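Local structure of small ribosomal subunit protein bS6 (2J5A) at residues A[6-16]-A[64-74]. The protein probably binds 16S ribosomal RNA together with protein bS18 as a structural component of the small ribosomal subunit. Sequence-based numbering, arbitrary orientation.
Sequences TLRYYETVFAV and ARYFLVQFKTE
Tyr10 lays its CB over one face of the Phe71 ring, 3.5 Å from CZ and off toward the rim, while Thr12 OG1 meets the same ring at its edge, in plane. Phe71 reaches under Tyr10 because its CG sits between the backbone N and the carbonyl carbon (chi1 67°). The two rings run nearly parallel but are slid so far apart that they barely overlap, and Thr73 CG2 closes in on Tyr10 CE2. Further along this same face, Phe14 and Phe67 meet obliquely, CZ of Phe14 against CB of Phe67 at 3.8 Å. On the other side of the sheet, Ala15 CB stands over a face of the Tyr66 ring, 4.0 Å from its centroid, a CH-pi contact; Val13 CG1 touches the ring edge near CD2, in plane.

On that face, between Tyr66 and Tyr9, the Gln70 amide donates through NE2 to Glu11 OE1 at 2.7 Å. The bond is almost straight, 175° at the hydrogen, and amide and carboxylate are nearly coplanar; Glu11 OE2 lies against Leu68 CD1. Lys72 runs alongside Tyr9, CD 3.7 Å from the ring's CE2, and just beyond the last strand pair Thr6 OG1 donates to Glu74 OE1 at 2.7 Å.

Paired backbone bonds at every second residue, from Arg8 with Thr73 to Val16 with Arg65, join the two central strands of the ferredoxin-like (beta-alpha-beta-beta-alpha-beta) fold of S6. Strand 92-100 continues the four-stranded antiparallel sheet beyond 8-16, and strand 41-53 beyond 63-73. Helices 22-38 and 78-88 both pack on the face carrying Tyr10, Thr12, Phe14, Phe67, Val69 and Phe71: Phe67 stacks on Phe29, and Phe71 touches Ile36. Thr12 touches Leu82 and Leu86 of helix 78-88, while its OG1 is hydrogen-bonded to Asn97 of strand 92-100.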
loop_
_atom_site.group_PDB
_atom_site.type_symbol
_atom_site.label_atom_id
_atom_site.label_comp_id
_atom_site.label_asym_id
_atom_site.label_seq_id
_atom_site.Cartn_x
_atom_site.Cartn_y
_atom_site.Cartn_z
ATOM N N THR A 6 5.963 15.572 14.309
ATOM C CA THR A 6 4.920 14.534 14.275
ATOM C C THR A 6 4.440 14.216 12.844
ATOM O O THR A 6 3.784 13.207 12.619
ATOM C CB THR A 6 3.729 14.862 15.201
ATOM O OG1 THR A 6 2.957 15.948 14.665
ATOM C CG2 THR A 6 4.219 15.180 16.625
ATOM N N LEU A 7 4.759 15.078 11.886
ATOM C CA LEU A 7 4.576 14.751 10.480
ATOM C C LEU A 7 5.585 13.662 10.127
ATOM O O LEU A 7 6.798 13.891 10.166
ATOM C CB LEU A 7 4.770 15.989 9.592
ATOM C CG LEU A 7 4.211 15.998 8.159
ATOM C CD1 LEU A 7 5.298 15.741 7.137
ATOM C CD2 LEU A 7 3.071 15.006 7.993
ATOM N N ARG A 8 5.068 12.464 9.829
ATOM C CA ARG A 8 5.900 11.302 9.478
ATOM C C ARG A 8 5.615 10.815 8.069
ATOM O O ARG A 8 4.513 11.018 7.547
ATOM C CB ARG A 8 5.675 10.157 10.462
ATOM C CG ARG A 8 6.804 9.934 11.467
ATOM C CD ARG A 8 6.489 10.459 12.857
ATOM N NE ARG A 8 7.202 9.694 13.889
ATOM C CZ ARG A 8 7.454 10.119 15.134
ATOM N NH1 ARG A 8 7.072 11.330 15.547
ATOM N NH2 ARG A 8 8.116 9.321 15.974
ATOM N N TYR A 9 6.619 10.157 7.485
ATOM C CA TYR A 9 6.557 9.656 6.130
ATOM C C TYR A 9 6.566 8.116 6.125
ATOM O O TYR A 9 7.302 7.464 6.884
ATOM C CB TYR A 9 7.693 10.233 5.274
ATOM C CG TYR A 9 7.670 11.742 5.237
ATOM C CD1 TYR A 9 8.179 12.486 6.294
ATOM C CD2 TYR A 9 7.119 12.423 4.169
ATOM C CE1 TYR A 9 8.144 13.873 6.287
ATOM C CE2 TYR A 9 7.081 13.808 4.148
ATOM C CZ TYR A 9 7.598 14.527 5.213
ATOM O OH TYR A 9 7.566 15.908 5.211
ATOM N N TYR A 10 5.715 7.549 5.270
ATOM C CA TYR A 10 5.519 6.106 5.232
ATOM C C TYR A 10 5.441 5.627 3.803
ATOM O O TYR A 10 5.099 6.384 2.880
ATOM C CB TYR A 10 4.247 5.707 5.980
ATOM C CG TYR A 10 4.186 6.136 7.446
ATOM C CD1 TYR A 10 4.745 5.347 8.445
ATOM C CD2 TYR A 10 3.554 7.324 7.831
ATOM C CE1 TYR A 10 4.693 5.731 9.786
ATOM C CE2 TYR A 10 3.484 7.700 9.170
ATOM C CZ TYR A 10 4.069 6.904 10.138
ATOM O OH TYR A 10 4.015 7.262 11.477
ATOM N N GLU A 11 5.772 4.361 3.631
ATOM C CA GLU A 11 5.650 3.684 2.365
ATOM C C GLU A 11 4.902 2.390 2.613
ATOM O O GLU A 11 5.202 1.695 3.588
ATOM C CB GLU A 11 7.016 3.388 1.780
ATOM C CG GLU A 11 6.956 2.719 0.437
ATOM C CD GLU A 11 8.304 2.653 -0.212
ATOM O OE1 GLU A 11 8.839 3.722 -0.570
ATOM O OE2 GLU A 11 8.832 1.526 -0.371
ATOM N N THR A 12 3.915 2.104 1.749
ATOM C CA THR A 12 3.105 0.884 1.810
ATOM C C THR A 12 3.238 0.151 0.479
ATOM O O THR A 12 3.180 0.757 -0.574
ATOM C CB THR A 12 1.612 1.208 2.054
ATOM O OG1 THR A 12 1.465 1.875 3.309
ATOM C CG2 THR A 12 0.761 -0.020 2.046
ATOM N N VAL A 13 3.438 -1.147 0.553
ATOM C CA VAL A 13 3.481 -2.020 -0.600
ATOM C C VAL A 13 2.525 -3.157 -0.279
ATOM O O VAL A 13 2.588 -3.724 0.808
ATOM C CB VAL A 13 4.903 -2.614 -0.842
ATOM C CG1 VAL A 13 4.911 -3.548 -2.035
ATOM C CG2 VAL A 13 5.944 -1.536 -1.006
ATOM N N PHE A 14 1.640 -3.484 -1.221
ATOM C CA PHE A 14 0.713 -4.589 -1.048
ATOM C C PHE A 14 0.506 -5.342 -2.366
ATOM O O PHE A 14 0.738 -4.795 -3.463
ATOM C CB PHE A 14 -0.612 -4.107 -0.451
ATOM C CG PHE A 14 -1.352 -3.134 -1.320
ATOM C CD1 PHE A 14 -0.987 -1.809 -1.364
ATOM C CD2 PHE A 14 -2.414 -3.566 -2.131
ATOM C CE1 PHE A 14 -1.670 -0.919 -2.164
ATOM C CE2 PHE A 14 -3.092 -2.676 -2.942
ATOM C CZ PHE A 14 -2.729 -1.364 -2.957
ATOM N N ALA A 15 0.093 -6.607 -2.223
ATOM C CA ALA A 15 -0.054 -7.548 -3.330
ATOM C C ALA A 15 -1.497 -8.007 -3.401
ATOM O O ALA A 15 -2.045 -8.484 -2.410
ATOM C CB ALA A 15 0.859 -8.753 -3.140
ATOM N N VAL A 16 -2.106 -7.840 -4.573
ATOM C CA VAL A 16 -3.522 -8.179 -4.806
ATOM C C VAL A 16 -3.620 -9.542 -5.499
ATOM O O VAL A 16 -2.817 -9.842 -6.385
ATOM C CB VAL A 16 -4.183 -7.109 -5.679
ATOM C CG1 VAL A 16 -5.588 -7.508 -6.059
ATOM C CG2 VAL A 16 -4.145 -5.766 -4.972
ATOM N N ALA A 64 1.060 -12.256 -8.214
ATOM C CA ALA A 64 0.195 -11.245 -7.592
ATOM C C ALA A 64 0.430 -9.866 -8.186
ATOM O O ALA A 64 1.476 -9.613 -8.755
ATOM C CB ALA A 64 0.422 -11.216 -6.073
ATOM N N ARG A 65 -0.545 -8.976 -8.033
ATOM C CA ARG A 65 -0.420 -7.604 -8.504
ATOM C C ARG A 65 0.107 -6.665 -7.390
ATOM O O ARG A 65 -0.555 -6.478 -6.357
ATOM C CB ARG A 65 -1.771 -7.100 -9.020
ATOM C CG ARG A 65 -1.744 -5.650 -9.483
ATOM C CD ARG A 65 -0.717 -5.414 -10.585
ATOM N NE ARG A 65 -1.049 -4.200 -11.313
ATOM C CZ ARG A 65 -1.955 -4.133 -12.291
ATOM N NH1 ARG A 65 -2.615 -5.211 -12.686
ATOM N NH2 ARG A 65 -2.185 -2.975 -12.882
ATOM N N TYR A 66 1.271 -6.059 -7.637
ATOM C CA TYR A 66 1.949 -5.225 -6.664
ATOM C C TYR A 66 1.762 -3.763 -6.943
ATOM O O TYR A 66 2.021 -3.307 -8.053
ATOM C CB TYR A 66 3.455 -5.518 -6.640
ATOM C CG TYR A 66 3.859 -6.709 -5.794
ATOM C CD1 TYR A 66 3.903 -7.977 -6.338
ATOM C CD2 TYR A 66 4.213 -6.559 -4.474
ATOM C CE1 TYR A 66 4.277 -9.080 -5.585
ATOM C CE2 TYR A 66 4.598 -7.651 -3.710
ATOM C CZ TYR A 66 4.628 -8.909 -4.284
ATOM O OH TYR A 66 5.006 -9.999 -3.556
ATOM N N PHE A 67 1.328 -3.038 -5.910
ATOM C CA PHE A 67 1.280 -1.587 -5.907
ATOM C C PHE A 67 2.129 -1.043 -4.746
ATOM O O PHE A 67 2.315 -1.708 -3.737
ATOM C CB PHE A 67 -0.158 -1.063 -5.748
ATOM C CG PHE A 67 -1.096 -1.442 -6.868
ATOM C CD1 PHE A 67 -1.077 -0.754 -8.071
ATOM C CD2 PHE A 67 -2.038 -2.449 -6.698
ATOM C CE1 PHE A 67 -1.923 -1.076 -9.075
ATOM C CE2 PHE A 67 -2.910 -2.771 -7.723
ATOM C CZ PHE A 67 -2.840 -2.091 -8.922
ATOM N N LEU A 68 2.584 0.200 -4.892
ATOM C CA LEU A 68 3.377 0.905 -3.882
ATOM C C LEU A 68 2.875 2.327 -3.786
ATOM O O LEU A 68 2.682 2.980 -4.816
ATOM C CB LEU A 68 4.870 0.925 -4.278
ATOM C CG LEU A 68 5.898 1.573 -3.333
ATOM C CD1 LEU A 68 7.259 0.952 -3.580
ATOM C CD2 LEU A 68 5.959 3.113 -3.445
ATOM N N VAL A 69 2.682 2.802 -2.550
ATOM C CA VAL A 69 2.273 4.193 -2.296
ATOM C C VAL A 69 3.097 4.785 -1.123
ATOM O O VAL A 69 3.387 4.104 -0.127
ATOM C CB VAL A 69 0.717 4.316 -2.095
ATOM C CG1 VAL A 69 0.276 3.779 -0.765
ATOM C CG2 VAL A 69 0.236 5.779 -2.269
ATOM N N GLN A 70 3.531 6.027 -1.291
ATOM C CA GLN A 70 4.159 6.776 -0.209
ATOM C C GLN A 70 3.224 7.890 0.191
ATOM O O GLN A 70 2.458 8.428 -0.640
ATOM C CB GLN A 70 5.519 7.358 -0.593
ATOM C CG GLN A 70 6.512 6.340 -1.127
ATOM C CD GLN A 70 7.803 6.990 -1.560
ATOM O OE1 GLN A 70 7.806 8.138 -1.996
ATOM N NE2 GLN A 70 8.918 6.265 -1.423
ATOM N N PHE A 71 3.249 8.193 1.476
ATOM C CA PHE A 71 2.352 9.183 2.026
ATOM C C PHE A 71 2.942 9.784 3.296
ATOM O O PHE A 71 3.883 9.234 3.885
ATOM C CB PHE A 71 0.959 8.584 2.265
ATOM C CG PHE A 71 0.908 7.518 3.340
ATOM C CD1 PHE A 71 1.186 6.195 3.039
ATOM C CD2 PHE A 71 0.535 7.837 4.637
ATOM C CE1 PHE A 71 1.130 5.207 4.021
ATOM C CE2 PHE A 71 0.480 6.862 5.639
ATOM C CZ PHE A 71 0.775 5.535 5.320
ATOM N N LYS A 72 2.414 10.951 3.669
ATOM C CA LYS A 72 2.796 11.618 4.911
ATOM C C LYS A 72 1.556 11.837 5.767
ATOM O O LYS A 72 0.454 11.972 5.251
ATOM C CB LYS A 72 3.564 12.919 4.643
ATOM C CG LYS A 72 2.815 14.030 3.900
ATOM C CD LYS A 72 3.716 15.291 3.804
ATOM C CE LYS A 72 3.208 16.352 2.834
ATOM N NZ LYS A 72 4.322 17.307 2.466
ATOM N N THR A 73 1.725 11.818 7.080
ATOM C CA THR A 73 0.589 12.014 7.984
ATOM C C THR A 73 1.043 12.395 9.386
ATOM O O THR A 73 2.123 12.001 9.823
ATOM C CB THR A 73 -0.276 10.735 8.119
ATOM O OG1 THR A 73 -1.485 11.040 8.825
ATOM C CG2 THR A 73 0.466 9.652 8.878
ATOM N N GLU A 74 0.190 13.131 10.087
ATOM C CA GLU A 74 0.382 13.396 11.522
ATOM C C GLU A 74 -0.373 12.366 12.389
ATOM O O GLU A 74 -0.220 12.341 13.616
ATOM C CB GLU A 74 0.000 14.853 11.850
ATOM C CG GLU A 74 0.683 15.853 10.883
ATOM C CD GLU A 74 1.135 17.170 11.525
ATOM O OE1 GLU A 74 1.999 17.158 12.439
ATOM O OE2 GLU A 74 0.659 18.234 11.064
HETATM O O HOH W 1 2.967 10.985 13.364
#